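Local coordinates for uncharacterized protein PF1083 (Pyrococcus furiosus, PDB 3NRN) that is of unknown function but binds adenosine monophosphate and, as a member of the flavin-containing amine oxidase family, is probably an oxidoreductase, at residues I118-A130 / L163-R177. Residues are numbered along the deposited sequence; the frame is centred on the assembly and turned at random.
Sequences IRMNKLPKEEIPA and LTALELAKEIRAALR
Ile118 lies against Arg173, Leu123 against Ala169 and Ala130 against Ala165, so the 118-130 chain runs back along helix 165-178 toward its N-terminus. There the two backbones form a single bridge, Pro129 with Thr164. Ala130 N donates to Leu163 O (2.8 Å), and Ala165 N donates to Ile128 O (2.9 Å). Pro129 and Thr164 both occupy N-cap positions, so the bridge joins the starts of helices 130-137 and 165-178. Thr164 OG1 also accepts from Glu167 N (3.0 Å), a capping bond. The methyl of Ala130 meets Leu168 CD2. Further along, the Pro124 ring rests on the helix, with CD tight against Ala169 CB at 3.5 Å. Trp133 of helix 130-137 packs on Pro124, Ile128 and Ala165.

The contact belongs to a helical part of the amine oxidase-like chain, away from the AMP pocket. Ile118, from the end of helix 115-119, is a knob in a hole made by Ala169, Ile172, Arg173 and Leu176. With CG2 anti to the backbone N, that branch reaches Arg173 CA, while CD1 presses on Ile172 CG2 at 3.3 Å, closer than usual for carbons. The two isoleucine side chains cross at about a right angle.

Leu123 divides its methyls. CD2 touches Ala169 CB (3.7 Å), and CD1 lies over one face of the Arg173 guanidinium. At the far end, Arg177 NH2 donates to Arg119 O (2.9 Å), which sits at the edge of the guanidinium, near its plane. Leu176 CD2 lies over one face of the Arg119 guanidinium, offset toward its rim.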
ATOM      1  N   ILE A 118      -2.631 -23.563   5.009  1.00 59.27           N
ATOM      2  CA  ILE A 118      -2.764 -22.377   4.173  1.00 57.62           C
ATOM      3  C   ILE A 118      -1.842 -22.557   2.976  1.00 58.17           C
ATOM      4  O   ILE A 118      -2.085 -22.009   1.900  1.00 53.87           O
ATOM      5  CB  ILE A 118      -2.362 -21.099   4.939  1.00 54.75           C
ATOM      6  CG1 ILE A 118      -3.309 -20.890   6.123  1.00 45.88           C
ATOM      7  CG2 ILE A 118      -2.411 -19.893   4.002  1.00 45.74           C
ATOM      8  CD1 ILE A 118      -2.997 -19.665   6.942  1.00 45.86           C
ATOM      9  N   ARG A 119      -0.780 -23.333   3.180  1.00 59.68           N
ATOM     10  CA  ARG A 119       0.186 -23.627   2.126  1.00 62.58           C
ATOM     11  C   ARG A 119      -0.531 -24.484   1.086  1.00 61.59           C
ATOM     12  O   ARG A 119      -0.365 -24.288  -0.118  1.00 62.48           O
ATOM     13  CB  ARG A 119       1.376 -24.406   2.695  1.00 62.20           C
ATOM     14  CG  ARG A 119       2.461 -24.730   1.675  1.00 71.10           C
ATOM     15  CD  ARG A 119       3.440 -23.577   1.510  1.00 66.49           C
ATOM     16  NE  ARG A 119       4.344 -23.476   2.653  1.00 64.53           N
ATOM     17  CZ  ARG A 119       5.265 -22.528   2.802  1.00 66.22           C
ATOM     18  NH1 ARG A 119       5.409 -21.586   1.879  1.00 64.77           N
ATOM     19  NH2 ARG A 119       6.050 -22.527   3.871  1.00 59.52           N
HETATM   20  N   MSE A 120      -1.332 -25.429   1.576  1.00 60.90           N
HETATM   21  CA  MSE A 120      -2.102 -26.337   0.731  1.00 65.23           C
HETATM   22  C   MSE A 120      -3.263 -25.613   0.062  1.00 71.26           C
HETATM   23  O   MSE A 120      -4.152 -26.248  -0.510  1.00 70.53           O
HETATM   24  CB  MSE A 120      -2.665 -27.494   1.564  1.00 66.37           C
HETATM   25  CG  MSE A 120      -1.631 -28.464   2.108  1.00 68.67           C
HETATM   26 SE   MSE A 120      -0.819 -29.422   0.821  1.00 70.49          SE
HETATM   27  CE  MSE A 120       0.750 -28.554   0.691  1.00 69.12           C
ATOM     28  N   ASN A 121      -3.263 -24.286   0.150  1.00 74.72           N
ATOM     29  CA  ASN A 121      -4.319 -23.476  -0.447  1.00 76.84           C
ATOM     30  C   ASN A 121      -5.626 -23.595   0.335  1.00 72.83           C
ATOM     31  O   ASN A 121      -6.567 -22.840   0.096  1.00 84.35           O
ATOM     32  CB  ASN A 121      -4.549 -23.901  -1.900  1.00 73.70           C
ATOM     33  CG  ASN A 121      -5.941 -24.469  -2.131  1.00 83.12           C
ATOM     34  OD1 ASN A 121      -6.924 -23.729  -2.188  1.00 81.05           O
ATOM     35  ND2 ASN A 121      -6.030 -25.791  -2.252  1.00 79.55           N
ATOM     36  N   LYS A 122      -5.685 -24.540   1.266  1.00 71.26           N
ATOM     37  CA  LYS A 122      -6.891 -24.739   2.060  1.00 69.22           C
ATOM     38  C   LYS A 122      -7.152 -23.580   3.014  1.00 68.89           C
ATOM     39  O   LYS A 122      -6.428 -23.384   3.988  1.00 73.36           O
ATOM     40  CB  LYS A 122      -6.805 -26.062   2.830  1.00 68.55           C
ATOM     41  CG  LYS A 122      -7.047 -27.282   1.947  1.00 72.22           C
ATOM     42  CD  LYS A 122      -6.980 -28.597   2.712  1.00 75.85           C
ATOM     43  CE  LYS A 122      -5.547 -28.999   3.026  1.00 71.74           C
ATOM     44  NZ  LYS A 122      -5.489 -30.343   3.666  1.00 65.82           N
ATOM     45  N   LEU A 123      -8.196 -22.811   2.715  1.00 65.71           N
ATOM     46  CA  LEU A 123      -8.575 -21.657   3.523  1.00 61.85           C
ATOM     47  C   LEU A 123      -9.785 -21.960   4.405  1.00 62.09           C
ATOM     48  O   LEU A 123     -10.538 -22.896   4.144  1.00 65.67           O
ATOM     49  CB  LEU A 123      -8.883 -20.465   2.614  1.00 56.82           C
ATOM     50  CG  LEU A 123      -7.726 -19.981   1.735  1.00 60.28           C
ATOM     51  CD1 LEU A 123      -8.213 -18.877   0.819  1.00 62.89           C
ATOM     52  CD2 LEU A 123      -6.581 -19.488   2.603  1.00 61.54           C
ATOM     53  N   PRO A 124      -9.988 -21.160   5.462  1.00 62.29           N
ATOM     54  CA  PRO A 124     -11.109 -21.348   6.386  1.00 65.70           C
ATOM     55  C   PRO A 124     -12.501 -21.064   5.825  1.00 70.02           C
ATOM     56  O   PRO A 124     -12.777 -19.973   5.325  1.00 73.33           O
ATOM     57  CB  PRO A 124     -10.756 -20.417   7.542  1.00 65.13           C
ATOM     58  CG  PRO A 124     -10.014 -19.313   6.864  1.00 62.63           C
ATOM     59  CD  PRO A 124      -9.112 -20.071   5.925  1.00 61.56           C
ATOM     60  N   LYS A 125     -13.373 -22.064   5.922  1.00 69.83           N
ATOM     61  CA  LYS A 125     -14.754 -21.949   5.462  1.00 69.39           C
ATOM     62  C   LYS A 125     -15.479 -21.123   6.521  1.00 66.00           C
ATOM     63  O   LYS A 125     -16.592 -20.638   6.310  1.00 63.78           O
ATOM     64  CB  LYS A 125     -15.384 -23.345   5.354  1.00 71.48           C
ATOM     65  CG  LYS A 125     -16.852 -23.383   4.927  1.00 73.04           C
ATOM     66  CD  LYS A 125     -17.039 -23.204   3.423  1.00 72.23           C
ATOM     67  CE  LYS A 125     -16.821 -21.764   2.990  1.00 76.31           C
ATOM     68  NZ  LYS A 125     -17.795 -20.841   3.637  1.00 73.83           N
ATOM     69  N   GLU A 126     -14.821 -20.971   7.663  1.00 66.02           N
ATOM     70  CA  GLU A 126     -15.351 -20.211   8.788  1.00 68.28           C
ATOM     71  C   GLU A 126     -15.546 -18.741   8.421  1.00 65.88           C
ATOM     72  O   GLU A 126     -14.753 -18.165   7.672  1.00 60.79           O
ATOM     73  CB  GLU A 126     -14.383 -20.291   9.977  1.00 74.28           C
ATOM     74  CG  GLU A 126     -14.081 -21.695  10.491  1.00 78.42           C
ATOM     75  CD  GLU A 126     -15.062 -22.154  11.554  1.00 82.78           C
ATOM     76  OE1 GLU A 126     -15.239 -21.424  12.553  1.00 85.70           O
ATOM     77  OE2 GLU A 126     -15.650 -23.245  11.398  1.00 84.71           O
ATOM     78  N   GLU A 127     -16.610 -18.144   8.949  1.00 62.42           N
ATOM     79  CA  GLU A 127     -16.889 -16.733   8.722  1.00 62.16           C
ATOM     80  C   GLU A 127     -16.947 -16.067  10.090  1.00 55.83           C
ATOM     81  O   GLU A 127     -18.000 -15.625  10.546  1.00 57.85           O
ATOM     82  CB  GLU A 127     -18.213 -16.528   7.970  1.00 63.90           C
ATOM     83  CG  GLU A 127     -19.431 -17.199   8.585  1.00 76.52           C
ATOM     84  CD  GLU A 127     -19.678 -18.588   8.026  1.00 85.04           C
ATOM     85  OE1 GLU A 127     -18.829 -19.482   8.235  1.00 85.52           O
ATOM     86  OE2 GLU A 127     -20.727 -18.781   7.372  1.00 88.53           O
ATOM     87  N   ILE A 128     -15.791 -16.017  10.743  1.00 49.70           N
ATOM     88  CA  ILE A 128     -15.669 -15.426  12.067  1.00 43.53           C
ATOM     89  C   ILE A 128     -14.470 -14.477  12.103  1.00 47.92           C
ATOM     90  O   ILE A 128     -13.605 -14.525  11.228  1.00 48.52           O
ATOM     91  CB  ILE A 128     -15.465 -16.524  13.123  1.00 46.23           C
ATOM     92  CG1 ILE A 128     -14.171 -17.285  12.828  1.00 38.43           C
ATOM     93  CG2 ILE A 128     -16.654 -17.477  13.120  1.00 43.04           C
ATOM     94  CD1 ILE A 128     -13.906 -18.439  13.767  1.00 54.45           C
ATOM     95  N   PRO A 129     -14.403 -13.602  13.121  1.00 48.33           N
ATOM     96  CA  PRO A 129     -13.286 -12.660  13.232  1.00 39.90           C
ATOM     97  C   PRO A 129     -11.964 -13.407  13.237  1.00 40.58           C
ATOM     98  O   PRO A 129     -11.901 -14.556  13.667  1.00 34.72           O
ATOM     99  CB  PRO A 129     -13.554 -11.963  14.563  1.00 42.56           C
ATOM    100  CG  PRO A 129     -15.042 -11.983  14.655  1.00 47.99           C
ATOM    101  CD  PRO A 129     -15.370 -13.391  14.212  1.00 46.78           C
ATOM    102  N   ALA A 130     -10.910 -12.746  12.772  1.00 38.32           N
ATOM    103  CA  ALA A 130      -9.587 -13.353  12.720  1.00 34.28           C
ATOM    104  C   ALA A 130      -9.048 -13.713  14.108  1.00 35.24           C
ATOM    105  O   ALA A 130      -8.421 -14.755  14.282  1.00 34.52           O
ATOM    106  CB  ALA A 130      -8.614 -12.417  12.000  1.00 27.17           C
ATOM    107  N   LEU A 163     -10.590  -8.016  10.995  1.00 28.50           N
ATOM    108  CA  LEU A 163     -10.332  -8.830   9.810  1.00 33.42           C
ATOM    109  C   LEU A 163     -11.101 -10.142   9.929  1.00 31.76           C
ATOM    110  O   LEU A 163     -11.328 -10.626  11.037  1.00 34.63           O
ATOM    111  CB  LEU A 163      -8.836  -9.141   9.688  1.00 36.13           C
ATOM    112  CG  LEU A 163      -7.854  -8.021   9.329  1.00 39.43           C
ATOM    113  CD1 LEU A 163      -6.429  -8.529   9.500  1.00 40.52           C
ATOM    114  CD2 LEU A 163      -8.084  -7.565   7.892  1.00 35.16           C
ATOM    115  N   THR A 164     -11.519 -10.706   8.799  1.00 34.49           N
ATOM    116  CA  THR A 164     -12.222 -11.986   8.822  1.00 23.95           C
ATOM    117  C   THR A 164     -11.128 -13.050   8.843  1.00 30.79           C
ATOM    118  O   THR A 164      -9.978 -12.760   8.520  1.00 35.15           O
ATOM    119  CB  THR A 164     -13.092 -12.189   7.562  1.00 31.33           C
ATOM    120  OG1 THR A 164     -12.254 -12.228   6.402  1.00 33.93           O
ATOM    121  CG2 THR A 164     -14.107 -11.048   7.417  1.00 24.59           C
ATOM    122  N   ALA A 165     -11.469 -14.274   9.226  1.00 33.01           N
ATOM    123  CA  ALA A 165     -10.470 -15.333   9.276  1.00 32.04           C
ATOM    124  C   ALA A 165      -9.936 -15.566   7.867  1.00 23.21           C
ATOM    125  O   ALA A 165      -8.760 -15.830   7.676  1.00 25.98           O
ATOM    126  CB  ALA A 165     -11.087 -16.617   9.828  1.00 26.17           C
ATOM    127  N   LEU A 166     -10.827 -15.455   6.890  1.00 28.77           N
ATOM    128  CA  LEU A 166     -10.481 -15.655   5.492  1.00 33.92           C
ATOM    129  C   LEU A 166      -9.493 -14.607   4.994  1.00 30.60           C
ATOM    130  O   LEU A 166      -8.526 -14.939   4.312  1.00 32.97           O
ATOM    131  CB  LEU A 166     -11.750 -15.620   4.634  1.00 31.87           C
ATOM    132  CG  LEU A 166     -11.574 -15.928   3.145  1.00 35.02           C
ATOM    133  CD1 LEU A 166     -10.901 -17.283   2.966  1.00 36.22           C
ATOM    134  CD2 LEU A 166     -12.925 -15.911   2.470  1.00 34.14           C
ATOM    135  N   GLU A 167      -9.733 -13.344   5.332  1.00 27.76           N
ATOM    136  CA  GLU A 167      -8.838 -12.277   4.902  1.00 25.17           C
ATOM    137  C   GLU A 167      -7.449 -12.481   5.482  1.00 29.16           C
ATOM    138  O   GLU A 167      -6.455 -12.371   4.765  1.00 26.49           O
ATOM    139  CB  GLU A 167      -9.385 -10.911   5.317  1.00 27.09           C
ATOM    140  CG  GLU A 167      -8.507  -9.726   4.922  1.00 29.25           C
ATOM    141  CD  GLU A 167      -8.103  -9.739   3.456  1.00 34.93           C
ATOM    142  OE1 GLU A 167      -8.920 -10.148   2.611  1.00 38.32           O
ATOM    143  OE2 GLU A 167      -6.967  -9.322   3.145  1.00 35.31           O
ATOM    144  N   LEU A 168      -7.376 -12.789   6.777  1.00 26.27           N
ATOM    145  CA  LEU A 168      -6.078 -13.015   7.409  1.00 27.96           C
ATOM    146  C   LEU A 168      -5.390 -14.219   6.785  1.00 28.49           C
ATOM    147  O   LEU A 168      -4.179 -14.212   6.561  1.00 25.95           O
ATOM    148  CB  LEU A 168      -6.226 -13.261   8.917  1.00 28.48           C
ATOM    149  CG  LEU A 168      -4.900 -13.604   9.609  1.00 25.08           C
ATOM    150  CD1 LEU A 168      -3.970 -12.409   9.518  1.00 27.13           C
ATOM    151  CD2 LEU A 168      -5.132 -13.984  11.063  1.00 25.33           C
ATOM    152  N   ALA A 169      -6.173 -15.260   6.518  1.00 31.87           N
ATOM    153  CA  ALA A 169      -5.639 -16.475   5.916  1.00 30.89           C
ATOM    154  C   ALA A 169      -5.037 -16.149   4.553  1.00 25.60           C
ATOM    155  O   ALA A 169      -3.960 -16.629   4.213  1.00 26.37           O
ATOM    156  CB  ALA A 169      -6.744 -17.521   5.768  1.00 29.33           C
ATOM    157  N   LYS A 170      -5.736 -15.333   3.773  1.00 27.45           N
ATOM    158  CA  LYS A 170      -5.243 -14.967   2.448  1.00 24.24           C
ATOM    159  C   LYS A 170      -3.979 -14.118   2.523  1.00 27.37           C
ATOM    160  O   LYS A 170      -3.082 -14.248   1.686  1.00 27.41           O
ATOM    161  CB  LYS A 170      -6.345 -14.256   1.659  1.00 28.09           C
ATOM    162  CG  LYS A 170      -7.456 -15.208   1.226  1.00 24.43           C
ATOM    163  CD  LYS A 170      -8.572 -14.476   0.524  1.00 33.73           C
ATOM    164  CE  LYS A 170      -9.583 -15.444  -0.056  1.00 36.15           C
ATOM    165  NZ  LYS A 170     -10.691 -14.725  -0.754  1.00 36.92           N
ATOM    166  N   GLU A 171      -3.897 -13.252   3.526  1.00 28.94           N
ATOM    167  CA  GLU A 171      -2.704 -12.431   3.699  1.00 26.05           C
ATOM    168  C   GLU A 171      -1.566 -13.334   4.182  1.00 30.25           C
ATOM    169  O   GLU A 171      -0.392 -13.097   3.885  1.00 24.95           O
ATOM    170  CB  GLU A 171      -2.985 -11.303   4.698  1.00 33.90           C
ATOM    171  CG  GLU A 171      -3.828 -10.189   4.087  1.00 25.26           C
ATOM    172  CD  GLU A 171      -4.259  -9.141   5.088  1.00 32.87           C
ATOM    173  OE1 GLU A 171      -3.499  -8.859   6.036  1.00 21.64           O
ATOM    174  OE2 GLU A 171      -5.361  -8.582   4.913  1.00 38.86           O
ATOM    175  N   ILE A 172      -1.919 -14.383   4.920  1.00 22.65           N
ATOM    176  CA  ILE A 172      -0.919 -15.326   5.394  1.00 27.18           C
ATOM    177  C   ILE A 172      -0.418 -16.100   4.174  1.00 22.88           C
ATOM    178  O   ILE A 172       0.767 -16.362   4.045  1.00 29.69           O
ATOM    179  CB  ILE A 172      -1.504 -16.314   6.438  1.00 27.89           C
ATOM    180  CG1 ILE A 172      -1.758 -15.579   7.760  1.00 29.98           C
ATOM    181  CG2 ILE A 172      -0.527 -17.469   6.655  1.00 30.36           C
ATOM    182  CD1 ILE A 172      -2.499 -16.402   8.805  1.00 24.38           C
ATOM    183  N   ARG A 173      -1.326 -16.462   3.274  1.00 24.57           N
ATOM    184  CA  ARG A 173      -0.920 -17.174   2.071  1.00 30.24           C
ATOM    185  C   ARG A 173       0.052 -16.299   1.262  1.00 27.96           C
ATOM    186  O   ARG A 173       1.101 -16.762   0.813  1.00 28.99           O
ATOM    187  CB  ARG A 173      -2.145 -17.532   1.221  1.00 28.29           C
ATOM    188  CG  ARG A 173      -1.778 -18.278  -0.059  1.00 32.77           C
ATOM    189  CD  ARG A 173      -2.970 -18.990  -0.665  1.00 41.10           C
ATOM    190  NE  ARG A 173      -4.002 -18.062  -1.115  1.00 34.57           N
ATOM    191  CZ  ARG A 173      -5.200 -18.439  -1.549  1.00 41.19           C
ATOM    192  NH1 ARG A 173      -5.514 -19.727  -1.590  1.00 40.65           N
ATOM    193  NH2 ARG A 173      -6.087 -17.527  -1.930  1.00 40.32           N
ATOM    194  N   ALA A 174      -0.299 -15.029   1.090  1.00 21.82           N
ATOM    195  CA  ALA A 174       0.558 -14.106   0.351  1.00 26.73           C
ATOM    196  C   ALA A 174       1.959 -14.063   0.963  1.00 22.68           C
ATOM    197  O   ALA A 174       2.959 -14.004   0.242  1.00 32.53           O
ATOM    198  CB  ALA A 174      -0.065 -12.692   0.337  1.00 16.95           C
ATOM    199  N   ALA A 175       2.039 -14.093   2.289  1.00 24.78           N
ATOM    200  CA  ALA A 175       3.339 -14.048   2.958  1.00 25.92           C
ATOM    201  C   ALA A 175       4.127 -15.338   2.718  1.00 28.85           C
ATOM    202  O   ALA A 175       5.354 -15.314   2.578  1.00 27.31           O
ATOM    203  CB  ALA A 175       3.156 -13.814   4.455  1.00 24.74           C
ATOM    204  N   LEU A 176       3.423 -16.465   2.667  1.00 29.59           N
ATOM    205  CA  LEU A 176       4.086 -17.749   2.430  1.00 34.91           C
ATOM    206  C   LEU A 176       4.582 -17.812   0.987  1.00 29.52           C
ATOM    207  O   LEU A 176       5.671 -18.317   0.708  1.00 30.87           O
ATOM    208  CB  LEU A 176       3.122 -18.914   2.688  1.00 24.10           C
ATOM    209  CG  LEU A 176       2.531 -19.058   4.097  1.00 31.92           C
ATOM    210  CD1 LEU A 176       1.607 -20.267   4.146  1.00 27.29           C
ATOM    211  CD2 LEU A 176       3.650 -19.201   5.114  1.00 38.13           C
ATOM    212  N   ARG A 177       3.780 -17.284   0.070  1.00 30.61           N
ATOM    213  CA  ARG A 177       4.130 -17.295  -1.343  1.00 31.64           C
ATOM    214  C   ARG A 177       5.210 -16.300  -1.733  1.00 32.07           C
ATOM    215  O   ARG A 177       6.204 -16.677  -2.353  1.00 29.35           O
ATOM    216  CB  ARG A 177       2.893 -17.016  -2.201  1.00 35.68           C
ATOM    217  CG  ARG A 177       1.778 -18.020  -2.029  1.00 49.58           C
ATOM    218  CD  ARG A 177       1.675 -18.960  -3.214  1.00 65.31           C
ATOM    219  NE  ARG A 177       0.822 -20.104  -2.901  1.00 71.63           N
ATOM    220  CZ  ARG A 177       1.171 -21.090  -2.080  1.00 71.91           C
ATOM    221  NH1 ARG A 177       2.361 -21.078  -1.489  1.00 63.48           N
ATOM    222  NH2 ARG A 177       0.325 -22.084  -1.838  1.00 75.25           N
TER